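PDB 1OBG: phosphoribosylamidoimidazole- succinocarboxamide synthase, which catalyses the ATP-dependent joining of aspartate to the carboxylate of CAIR, which yields SAICAR in the de novo purine pathway. Local coordinates for residues T29-A34 and S105-K110; G9-V14 and D21-D26. All coordinates share one frame; numbering follows the deposited sequence.

Interaction 1. Residues T29-A34 and S105-K110. With AMP (adenosine monophosphate), chain D; AMP (adenosine monophosphate), chain B.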
ATOM      1  N   THR A  29       7.661  15.985 -11.324  1.00 19.53           N
ATOM      2  CA  THR A  29       7.353  14.646 -11.838  1.00 18.03           C
ATOM      3  C   THR A  29       8.330  13.592 -11.261  1.00 16.97           C
ATOM      4  O   THR A  29       9.545  13.763 -11.335  1.00 16.58           O
ATOM      5  CB  THR A  29       7.452  14.664 -13.378  1.00 18.93           C
ATOM      6  OG1 THR A  29       6.579  15.671 -13.914  1.00 20.73           O
ATOM      7  CG2 THR A  29       6.922  13.386 -14.001  1.00 17.22           C
ATOM      8  N   LEU A  30       7.793  12.519 -10.683  1.00 14.75           N
ATOM      9  CA  LEU A  30       8.598  11.432 -10.155  1.00 14.35           C
ATOM     10  C   LEU A  30       8.274  10.144 -10.902  1.00 13.87           C
ATOM     11  O   LEU A  30       7.183  10.005 -11.492  1.00 13.67           O
ATOM     12  CB  LEU A  30       8.305  11.215  -8.669  1.00 14.71           C
ATOM     13  CG  LEU A  30       8.546  12.454  -7.812  1.00 15.18           C
ATOM     14  CD1 LEU A  30       7.773  12.311  -6.510  1.00 17.75           C
ATOM     15  CD2 LEU A  30      10.033  12.601  -7.537  1.00 17.46           C
ATOM     16  N   LEU A  31       9.216   9.215 -10.878  1.00 12.61           N
ATOM     17  CA  LEU A  31       8.963   7.885 -11.404  1.00 13.41           C
ATOM     18  C   LEU A  31       9.088   6.906 -10.234  1.00 13.21           C
ATOM     19  O   LEU A  31      10.155   6.824  -9.604  1.00 13.06           O
ATOM     20  CB  LEU A  31       9.944   7.539 -12.524  1.00 13.30           C
ATOM     21  CG  LEU A  31       9.766   6.165 -13.205  1.00 14.67           C
ATOM     22  CD1 LEU A  31       8.617   6.218 -14.189  1.00 13.67           C
ATOM     23  CD2 LEU A  31      11.056   5.771 -13.933  1.00 17.72           C
ATOM     24  N   PHE A  32       8.018   6.167  -9.953  1.00 12.82           N
ATOM     25  CA  PHE A  32       8.012   5.171  -8.870  1.00 13.80           C
ATOM     26  C   PHE A  32       8.182   3.795  -9.473  1.00 14.13           C
ATOM     27  O   PHE A  32       7.355   3.384 -10.300  1.00 14.60           O
ATOM     28  CB  PHE A  32       6.650   5.155  -8.177  1.00 13.65           C
ATOM     29  CG  PHE A  32       6.425   6.279  -7.212  1.00 18.34           C
ATOM     30  CD1 PHE A  32       5.377   6.208  -6.297  1.00 22.98           C
ATOM     31  CD2 PHE A  32       7.228   7.402  -7.204  1.00 21.18           C
ATOM     32  CE1 PHE A  32       5.153   7.248  -5.397  1.00 26.62           C
ATOM     33  CE2 PHE A  32       7.005   8.447  -6.292  1.00 22.35           C
ATOM     34  CZ  PHE A  32       5.996   8.376  -5.401  1.00 23.76           C
ATOM     35  N   VAL A  33       9.230   3.084  -9.079  1.00 12.61           N
ATOM     36  CA  VAL A  33       9.503   1.799  -9.686  1.00 13.04           C
ATOM     37  C   VAL A  33       9.353   0.778  -8.572  1.00 14.41           C
ATOM     38  O   VAL A  33      10.099   0.821  -7.583  1.00 14.64           O
ATOM     39  CB  VAL A  33      10.927   1.712 -10.256  1.00 13.75           C
ATOM     40  CG1 VAL A  33      11.139   0.369 -10.972  1.00 13.42           C
ATOM     41  CG2 VAL A  33      11.218   2.913 -11.197  1.00 10.60           C
ATOM     42  N   ALA A  34       8.381  -0.122  -8.719  1.00 13.45           N
ATOM     43  CA  ALA A  34       8.170  -1.146  -7.705  1.00 14.09           C
ATOM     44  C   ALA A  34       9.095  -2.339  -8.002  1.00 14.41           C
ATOM     45  O   ALA A  34       9.011  -2.969  -9.077  1.00 15.06           O
ATOM     46  CB  ALA A  34       6.689  -1.557  -7.674  1.00 13.45           C
ATOM     47  N   SER A 105       6.552   0.517 -13.340  1.00 12.43           N
ATOM     48  CA  SER A 105       6.824   1.933 -13.110  1.00 14.20           C
ATOM     49  C   SER A 105       5.613   2.829 -13.209  1.00 14.41           C
ATOM     50  O   SER A 105       4.799   2.675 -14.128  1.00 16.04           O
ATOM     51  CB  SER A 105       7.838   2.393 -14.140  1.00 13.50           C
ATOM     52  OG  SER A 105       8.988   1.600 -13.954  1.00 14.95           O
ATOM     53  N   LEU A 106       5.495   3.774 -12.287  1.00 13.77           N
ATOM     54  CA  LEU A 106       4.447   4.795 -12.392  1.00 13.85           C
ATOM     55  C   LEU A 106       5.028   6.181 -12.464  1.00 13.63           C
ATOM     56  O   LEU A 106       5.864   6.555 -11.629  1.00 13.19           O
ATOM     57  CB  LEU A 106       3.476   4.737 -11.212  1.00 14.02           C
ATOM     58  CG  LEU A 106       2.735   3.398 -11.034  1.00 15.94           C
ATOM     59  CD1 LEU A 106       2.001   3.399  -9.708  1.00 18.86           C
ATOM     60  CD2 LEU A 106       1.777   3.196 -12.172  1.00 16.20           C
ATOM     61  N   LEU A 107       4.562   6.927 -13.458  1.00 13.39           N
ATOM     62  CA  LEU A 107       4.933   8.314 -13.663  1.00 13.54           C
ATOM     63  C   LEU A 107       3.917   9.186 -12.959  1.00 13.11           C
ATOM     64  O   LEU A 107       2.710   9.125 -13.257  1.00 13.04           O
ATOM     65  CB  LEU A 107       4.997   8.614 -15.179  1.00 13.96           C
ATOM     66  CG  LEU A 107       5.647   9.949 -15.526  1.00 15.98           C
ATOM     67  CD1 LEU A 107       7.163   9.927 -15.244  1.00 17.45           C
ATOM     68  CD2 LEU A 107       5.349  10.355 -16.984  1.00 22.12           C
ATOM     69  N   VAL A 108       4.365   9.994 -12.007  1.00 13.11           N
ATOM     70  CA  VAL A 108       3.395  10.696 -11.171  1.00 13.73           C
ATOM     71  C   VAL A 108       3.743  12.148 -10.965  1.00 14.43           C
ATOM     72  O   VAL A 108       4.915  12.506 -11.032  1.00 13.97           O
ATOM     73  CB  VAL A 108       3.231  10.023  -9.780  1.00 13.80           C
ATOM     74  CG1 VAL A 108       2.839   8.536  -9.943  1.00 11.37           C
ATOM     75  CG2 VAL A 108       4.504  10.177  -8.938  1.00 13.52           C
ATOM     76  N   HIS A 109       2.724  12.965 -10.706  1.00 15.03           N
ATOM     77  CA  HIS A 109       2.921  14.362 -10.350  1.00 17.41           C
ATOM     78  C   HIS A 109       3.268  14.453  -8.886  1.00 18.29           C
ATOM     79  O   HIS A 109       2.576  13.852  -8.045  1.00 17.98           O
ATOM     80  CB  HIS A 109       1.648  15.170 -10.571  1.00 17.87           C
ATOM     81  CG  HIS A 109       1.297  15.373 -12.011  1.00 20.01           C
ATOM     82  ND1 HIS A 109       0.156  14.841 -12.580  1.00 25.29           N
ATOM     83  CD2 HIS A 109       1.930  16.052 -12.997  1.00 23.13           C
ATOM     84  CE1 HIS A 109       0.103  15.188 -13.856  1.00 23.90           C
ATOM     85  NE2 HIS A 109       1.170  15.920 -14.133  1.00 24.75           N
ATOM     86  N   LYS A 110       4.328  15.210  -8.588  1.00 19.50           N
ATOM     87  CA  LYS A 110       4.723  15.521  -7.226  1.00 21.37           C
ATOM     88  C   LYS A 110       3.693  16.472  -6.630  1.00 21.75           C
ATOM     89  O   LYS A 110       3.297  17.442  -7.286  1.00 21.45           O
ATOM     90  CB  LYS A 110       6.101  16.190  -7.240  1.00 22.48           C
ATOM     91  CG  LYS A 110       6.975  15.895  -6.039  1.00 26.79           C
ATOM     92  CD  LYS A 110       8.321  16.626  -6.122  1.00 31.24           C
ATOM     93  CE  LYS A 110       9.078  16.222  -7.404  1.00 36.80           C
ATOM     94  NZ  LYS A 110      10.561  16.532  -7.430  1.00 39.17           N
TER
HETATM   95  P   AMP D 309      -4.822   4.350 -20.128  1.00 69.70           P
HETATM   96  O1P AMP D 309      -5.383   4.587 -18.711  1.00 70.14           O
HETATM   97  O2P AMP D 309      -3.973   5.488 -20.557  1.00 70.47           O
HETATM   98  O3P AMP D 309      -6.024   4.074 -21.177  1.00 70.40           O
HETATM   99  O5' AMP D 309      -3.950   3.001 -20.220  1.00 66.76           O
HETATM  100  C5' AMP D 309      -2.722   2.948 -20.921  1.00 60.64           C
HETATM  101  C4' AMP D 309      -1.708   2.101 -20.148  1.00 55.90           C
HETATM  102  O4' AMP D 309      -0.712   2.960 -19.612  1.00 52.04           O
HETATM  103  C3' AMP D 309      -2.358   1.352 -18.984  1.00 54.49           C
HETATM  104  O3' AMP D 309      -1.749   0.092 -18.779  1.00 54.64           O
HETATM  105  C2' AMP D 309      -2.063   2.272 -17.815  1.00 52.19           C
HETATM  106  O2' AMP D 309      -2.093   1.603 -16.571  1.00 53.75           O
HETATM  107  C1' AMP D 309      -0.715   2.879 -18.198  1.00 47.82           C
HETATM  108  N9  AMP D 309      -0.521   4.209 -17.581  1.00 40.52           N
HETATM  109  C8  AMP D 309      -1.375   5.291 -17.611  1.00 38.35           C
HETATM  110  N7  AMP D 309      -0.821   6.311 -16.912  1.00 34.16           N
HETATM  111  C5  AMP D 309       0.375   5.893 -16.439  1.00 31.84           C
HETATM  112  C6  AMP D 309       1.345   6.530 -15.676  1.00 25.73           C
HETATM  113  N6  AMP D 309       1.099   7.741 -15.166  1.00 19.07           N
HETATM  114  N1  AMP D 309       2.481   5.832 -15.346  1.00 23.18           N
HETATM  115  C2  AMP D 309       2.668   4.529 -15.758  1.00 27.94           C
HETATM  116  N3  AMP D 309       1.707   3.898 -16.521  1.00 30.20           N
HETATM  117  C4  AMP D 309       0.577   4.572 -16.848  1.00 34.69           C
HETATM  118  P   AMP B 307       7.788   5.134  -0.099  1.00 63.89           P
HETATM  119  O1P AMP B 307       6.597   4.165  -0.091  1.00 65.68           O
HETATM  120  O2P AMP B 307       8.840   4.738  -1.073  1.00 65.16           O
HETATM  121  O3P AMP B 307       8.419   5.240   1.385  1.00 63.77           O
HETATM  122  O5' AMP B 307       7.273   6.585  -0.550  1.00 57.79           O
HETATM  123  C5' AMP B 307       8.238   7.577  -0.765  1.00 46.93           C
HETATM  124  C4' AMP B 307       7.658   8.906  -0.336  1.00 40.05           C
HETATM  125  O4' AMP B 307       6.977   9.482  -1.434  1.00 34.15           O
HETATM  126  C3' AMP B 307       6.646   8.735   0.798  1.00 37.14           C
HETATM  127  O3' AMP B 307       7.001   9.606   1.844  1.00 34.38           O
HETATM  128  C2' AMP B 307       5.330   9.166   0.182  1.00 33.49           C
HETATM  129  O2' AMP B 307       4.571   9.873   1.124  1.00 30.67           O
HETATM  130  C1' AMP B 307       5.801  10.072  -0.952  1.00 32.15           C
HETATM  131  N9  AMP B 307       4.842  10.247  -2.061  1.00 29.99           N
HETATM  132  C8  AMP B 307       3.933   9.358  -2.587  1.00 28.99           C
HETATM  133  N7  AMP B 307       3.278   9.985  -3.598  1.00 29.49           N
HETATM  134  C5  AMP B 307       3.758  11.244  -3.728  1.00 27.06           C
HETATM  135  C6  AMP B 307       3.465  12.310  -4.584  1.00 27.56           C
HETATM  136  N6  AMP B 307       2.674  12.157  -5.652  1.00 23.61           N
HETATM  137  N1  AMP B 307       4.161  13.498  -4.434  1.00 26.64           N
HETATM  138  C2  AMP B 307       5.137  13.638  -3.473  1.00 27.63           C
HETATM  139  N3  AMP B 307       5.424  12.576  -2.633  1.00 26.77           N
HETATM  140  C4  AMP B 307       4.747  11.410  -2.762  1.00 28.54           C
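Thr29 meets Leu107 across two antiparallel strands, its methyl CG2 lying 3.7 Å from Leu107 CD1. That methyl stands anti to the backbone N, which leaves OG1 beside the N, where Asp26 takes it as a hydrogen-bond partner. Leu30 pairs with Val108 through two backbone bonds, and its isobutyl end crosses the lysine chain of Lys110 at about a right angle, with CD1 3.7 Å from Lys110 CG; the ammonium group beyond reaches Glu24. Leu31 lies on the same face as Thr29 and Leu107, and sets CD1 against Ser105 CB. Phe32 forms the next hydrogen-bonded pair, with Leu106. With CG anti to the carbonyl carbon (chi1 -78°), the ring runs back along the strand to cross Val108 at about a right angle, Val108 CG2 over one face, 4.2 Å from the centroid, in a CH-pi contact. The adenine of one AMP (chain B) adjoins the ring edge, its C8 3.6 Å from Phe32 CZ, while its N6 donates to His109 O, 2.9 Å away. Val33 touches Ser105 OG with its methyls; that hydroxyl is hydrogen-bonded to Leu101 O. On its other edge, which also pairs with His74 and Val76, strand 105-109 receives the second AMP (chain D): Leu107 N donates to N1 at 3.0 Å and Leu107 O accepts from N6. Leu107 thus offers the backbone donor and acceptor that match N1 and N6 of adenine.

Interaction 2. Residues G9-V14 and D21-D26; sequences GILPLV and DIYEVD. With AMP (adenosine monophosphate), chain B.
Leu13 lays its CD1 methyl over one face of the Tyr23 ring, 4.0 Å from the centroid and 25° off the normal, offset toward the rim: a CH-pi contact. With CG anti to the backbone N (chi1 -178°), the leucine chain follows the ring out toward its phenol end. Leu11 approaches the same tyrosine obliquely; its carbonyl O lies at the ring edge, near the plane, 3.6 Å from Tyr23 CD1, which Leu11 CB also touches. Farther along, Leu11 CG rests 3.7 Å from Glu24 O. Val14 turns toward the other strand, CG2 3.7 Å from Glu24 CB and CB near Ile22 CG2. Between these side chains, Glu24 N donates to Pro12 O and Val14 N to Ile22 O, at 2.9 and 2.8 Å, bracketing the non-hydrogen-bonded pair Leu13 and Tyr23 of a beta hairpin. The phenol OH is hydrogen-bonded to Thr5 OG1. Replacing Tyr23 by an alanine would probably leave Leu13 CD1 without the ring face it rests on and deprive the Thr5 hydroxyl of its phenol partner. Ile22, an AMP-pocket residue, brings CD1 doubtfully close to ribose C5' of AMP (chain B). Apolar contact and two backbone bonds thus fasten the edge strand.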
ATOM      1  N   GLY A   9      22.595   7.186 -13.506  1.00 18.06           N
ATOM      2  CA  GLY A   9      22.581   8.632 -13.580  1.00 17.56           C
ATOM      3  C   GLY A   9      21.711   9.196 -14.691  1.00 17.77           C
ATOM      4  O   GLY A   9      21.615  10.430 -14.828  1.00 17.84           O
ATOM      5  N   ILE A  10      21.058   8.327 -15.472  1.00 16.47           N
ATOM      6  CA  ILE A  10      20.240   8.810 -16.591  1.00 16.73           C
ATOM      7  C   ILE A  10      19.023   9.577 -16.068  1.00 16.34           C
ATOM      8  O   ILE A  10      18.519  10.516 -16.704  1.00 16.55           O
ATOM      9  CB  ILE A  10      19.826   7.641 -17.521  1.00 17.56           C
ATOM     10  CG1 ILE A  10      21.045   7.152 -18.305  1.00 19.07           C
ATOM     11  CG2 ILE A  10      18.695   8.078 -18.471  1.00 17.31           C
ATOM     12  CD1 ILE A  10      20.932   5.725 -18.837  1.00 22.13           C
ATOM     13  N   LEU A  11      18.575   9.164 -14.891  1.00 15.49           N
ATOM     14  CA  LEU A  11      17.596   9.881 -14.118  1.00 15.92           C
ATOM     15  C   LEU A  11      18.138   9.946 -12.710  1.00 14.27           C
ATOM     16  O   LEU A  11      18.701   8.966 -12.256  1.00 14.69           O
ATOM     17  CB  LEU A  11      16.322   9.036 -14.071  1.00 16.36           C
ATOM     18  CG  LEU A  11      14.949   9.522 -14.510  1.00 18.50           C
ATOM     19  CD1 LEU A  11      14.936  10.525 -15.648  1.00 14.31           C
ATOM     20  CD2 LEU A  11      14.054   8.302 -14.806  1.00 14.44           C
ATOM     21  N   PRO A  12      17.958  11.066 -12.009  1.00 13.79           N
ATOM     22  CA  PRO A  12      18.384  11.163 -10.609  1.00 13.08           C
ATOM     23  C   PRO A  12      17.556  10.275  -9.693  1.00 13.82           C
ATOM     24  O   PRO A  12      16.309  10.397  -9.648  1.00 11.92           O
ATOM     25  CB  PRO A  12      18.130  12.624 -10.242  1.00 13.32           C
ATOM     26  CG  PRO A  12      17.932  13.349 -11.539  1.00 13.52           C
ATOM     27  CD  PRO A  12      17.352  12.317 -12.492  1.00 13.66           C
ATOM     28  N   LEU A  13      18.261   9.402  -8.986  1.00 13.33           N
ATOM     29  CA  LEU A  13      17.693   8.623  -7.902  1.00 15.12           C
ATOM     30  C   LEU A  13      17.312   9.563  -6.760  1.00 16.01           C
ATOM     31  O   LEU A  13      18.105  10.407  -6.355  1.00 17.16           O
ATOM     32  CB  LEU A  13      18.698   7.563  -7.427  1.00 14.14           C
ATOM     33  CG  LEU A  13      18.226   6.607  -6.310  1.00 17.13           C
ATOM     34  CD1 LEU A  13      17.046   5.716  -6.785  1.00 14.40           C
ATOM     35  CD2 LEU A  13      19.380   5.758  -5.770  1.00 18.08           C
ATOM     36  N   VAL A  14      16.093   9.435  -6.250  1.00 15.71           N
ATOM     37  CA  VAL A  14      15.697  10.202  -5.091  1.00 17.21           C
ATOM     38  C   VAL A  14      15.892   9.348  -3.837  1.00 17.78           C
ATOM     39  O   VAL A  14      16.539   9.779  -2.896  1.00 17.97           O
ATOM     40  CB  VAL A  14      14.246  10.711  -5.160  1.00 17.62           C
ATOM     41  CG1 VAL A  14      13.839  11.346  -3.815  1.00 20.16           C
ATOM     42  CG2 VAL A  14      14.098  11.718  -6.257  1.00 17.16           C
ATOM     43  N   ASP A  21      11.852   2.083  -5.790  1.00 16.58           N
ATOM     44  CA  ASP A  21      12.942   2.979  -6.135  1.00 15.10           C
ATOM     45  C   ASP A  21      12.277   4.206  -6.753  1.00 14.47           C
ATOM     46  O   ASP A  21      11.418   4.080  -7.619  1.00 13.34           O
ATOM     47  CB  ASP A  21      13.898   2.333  -7.150  1.00 15.67           C
ATOM     48  CG  ASP A  21      14.693   1.181  -6.567  1.00 16.10           C
ATOM     49  OD1 ASP A  21      15.418   0.523  -7.334  1.00 17.04           O
ATOM     50  OD2 ASP A  21      14.653   0.845  -5.368  1.00 16.22           O
ATOM     51  N   ILE A  22      12.672   5.393  -6.305  1.00 14.17           N
ATOM     52  CA  ILE A  22      11.994   6.608  -6.724  1.00 13.82           C
ATOM     53  C   ILE A  22      12.990   7.464  -7.481  1.00 14.14           C
ATOM     54  O   ILE A  22      14.078   7.706  -6.973  1.00 13.41           O
ATOM     55  CB  ILE A  22      11.439   7.371  -5.492  1.00 14.46           C
ATOM     56  CG1 ILE A  22      10.407   6.499  -4.726  1.00 16.45           C
ATOM     57  CG2 ILE A  22      10.765   8.667  -5.931  1.00 12.92           C
ATOM     58  CD1 ILE A  22      10.014   7.102  -3.366  1.00 21.90           C
ATOM     59  N   TYR A  23      12.615   7.916  -8.680  1.00 13.28           N
ATOM     60  CA  TYR A  23      13.478   8.770  -9.501  1.00 13.52           C
ATOM     61  C   TYR A  23      12.795  10.088  -9.746  1.00 13.84           C
ATOM     62  O   TYR A  23      11.570  10.141  -9.790  1.00 14.81           O
ATOM     63  CB  TYR A  23      13.761   8.091 -10.854  1.00 12.67           C
ATOM     64  CG  TYR A  23      14.654   6.892 -10.668  1.00 14.68           C
ATOM     65  CD1 TYR A  23      16.043   7.037 -10.702  1.00 13.09           C
ATOM     66  CD2 TYR A  23      14.113   5.619 -10.428  1.00 14.10           C
ATOM     67  CE1 TYR A  23      16.871   5.972 -10.514  1.00 13.83           C
ATOM     68  CE2 TYR A  23      14.934   4.527 -10.234  1.00 13.45           C
ATOM     69  CZ  TYR A  23      16.312   4.710 -10.276  1.00 13.78           C
ATOM     70  OH  TYR A  23      17.146   3.651 -10.090  1.00 13.83           O
ATOM     71  N   GLU A  24      13.560  11.156  -9.917  1.00 13.38           N
ATOM     72  CA  GLU A  24      12.957  12.428 -10.263  1.00 15.58           C
ATOM     73  C   GLU A  24      13.059  12.625 -11.782  1.00 15.62           C
ATOM     74  O   GLU A  24      14.121  12.444 -12.355  1.00 16.86           O
ATOM     75  CB  GLU A  24      13.662  13.548  -9.497  1.00 15.96           C
ATOM     76  CG  GLU A  24      13.325  14.941  -9.971  1.00 20.43           C
ATOM     77  CD  GLU A  24      13.741  16.005  -8.976  1.00 27.31           C
ATOM     78  OE1 GLU A  24      13.178  16.067  -7.862  1.00 33.81           O
ATOM     79  OE2 GLU A  24      14.625  16.779  -9.305  1.00 29.80           O
ATOM     80  N   VAL A  25      11.960  12.974 -12.433  1.00 16.35           N
ATOM     81  CA  VAL A  25      11.968  13.129 -13.881  1.00 17.53           C
ATOM     82  C   VAL A  25      12.124  14.628 -14.181  1.00 18.56           C
ATOM     83  O   VAL A  25      12.916  15.012 -15.014  1.00 19.18           O
ATOM     84  CB  VAL A  25      10.699  12.530 -14.541  1.00 17.45           C
ATOM     85  CG1 VAL A  25      10.653  12.850 -16.041  1.00 17.09           C
ATOM     86  CG2 VAL A  25      10.642  11.011 -14.297  1.00 18.33           C
ATOM     87  N   ASP A  26      11.359  15.456 -13.490  1.00 20.27           N
ATOM     88  CA  ASP A  26      11.621  16.889 -13.444  1.00 22.70           C
ATOM     89  C   ASP A  26      11.157  17.399 -12.094  1.00 24.14           C
ATOM     90  O   ASP A  26      10.802  16.604 -11.190  1.00 23.70           O
ATOM     91  CB  ASP A  26      10.971  17.648 -14.623  1.00 23.31           C
ATOM     92  CG  ASP A  26       9.467  17.446 -14.705  1.00 24.39           C
ATOM     93  OD1 ASP A  26       8.991  17.167 -15.811  1.00 27.51           O
ATOM     94  OD2 ASP A  26       8.673  17.549 -13.730  1.00 27.17           O
TER
HETATM   95  P   AMP B 307       7.788   5.134  -0.099  1.00 63.89           P
HETATM   96  O1P AMP B 307       6.597   4.165  -0.091  1.00 65.68           O
HETATM   97  O2P AMP B 307       8.840   4.738  -1.073  1.00 65.16           O
HETATM   98  O3P AMP B 307       8.419   5.240   1.385  1.00 63.77           O
HETATM   99  O5' AMP B 307       7.273   6.585  -0.550  1.00 57.79           O
HETATM  100  C5' AMP B 307       8.238   7.577  -0.765  1.00 46.93           C
HETATM  101  C4' AMP B 307       7.658   8.906  -0.336  1.00 40.05           C
HETATM  102  O4' AMP B 307       6.977   9.482  -1.434  1.00 34.15           O
HETATM  103  C3' AMP B 307       6.646   8.735   0.798  1.00 37.14           C
HETATM  104  O3' AMP B 307       7.001   9.606   1.844  1.00 34.38           O
HETATM  105  C2' AMP B 307       5.330   9.166   0.182  1.00 33.49           C
HETATM  106  O2' AMP B 307       4.571   9.873   1.124  1.00 30.67           O
HETATM  107  C1' AMP B 307       5.801  10.072  -0.952  1.00 32.15           C
HETATM  108  N9  AMP B 307       4.842  10.247  -2.061  1.00 29.99           N
HETATM  109  C8  AMP B 307       3.933   9.358  -2.587  1.00 28.99           C
HETATM  110  N7  AMP B 307       3.278   9.985  -3.598  1.00 29.49           N
HETATM  111  C5  AMP B 307       3.758  11.244  -3.728  1.00 27.06           C
HETATM  112  C6  AMP B 307       3.465  12.310  -4.584  1.00 27.56           C
HETATM  113  N6  AMP B 307       2.674  12.157  -5.652  1.00 23.61           N
HETATM  114  N1  AMP B 307       4.161  13.498  -4.434  1.00 26.64           N
HETATM  115  C2  AMP B 307       5.137  13.638  -3.473  1.00 27.63           C
HETATM  116  N3  AMP B 307       5.424  12.576  -2.633  1.00 26.77           N
HETATM  117  C4  AMP B 307       4.747  11.410  -2.762  1.00 28.54           C

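How the interactions relate
Interactions 1 and 2 belong to one four-stranded antiparallel sheet, in the order 13-16, 20-24, 29-34, 105-109, and their centres lie about 9 Å apart. Strands 20-24 and 29-34 join them: Leu31 N probably bonds to Tyr23 O, at 2.8 Å. A salt bridge from Lys110 NZ to Glu24 OE1, 2.7 Å long, and packing of Leu107 CD1 on Val25 CG2, at 3.8 Å, tie them further. Both reach the same AMP (chain B), interaction 1 at the adenine and interaction 2, through Ile22, at C5' beside the phosphate; Glu218 and Lys163 bond to this nucleotide too. The second AMP (chain D) adjoins 105-110, with Val76 as an additional partner.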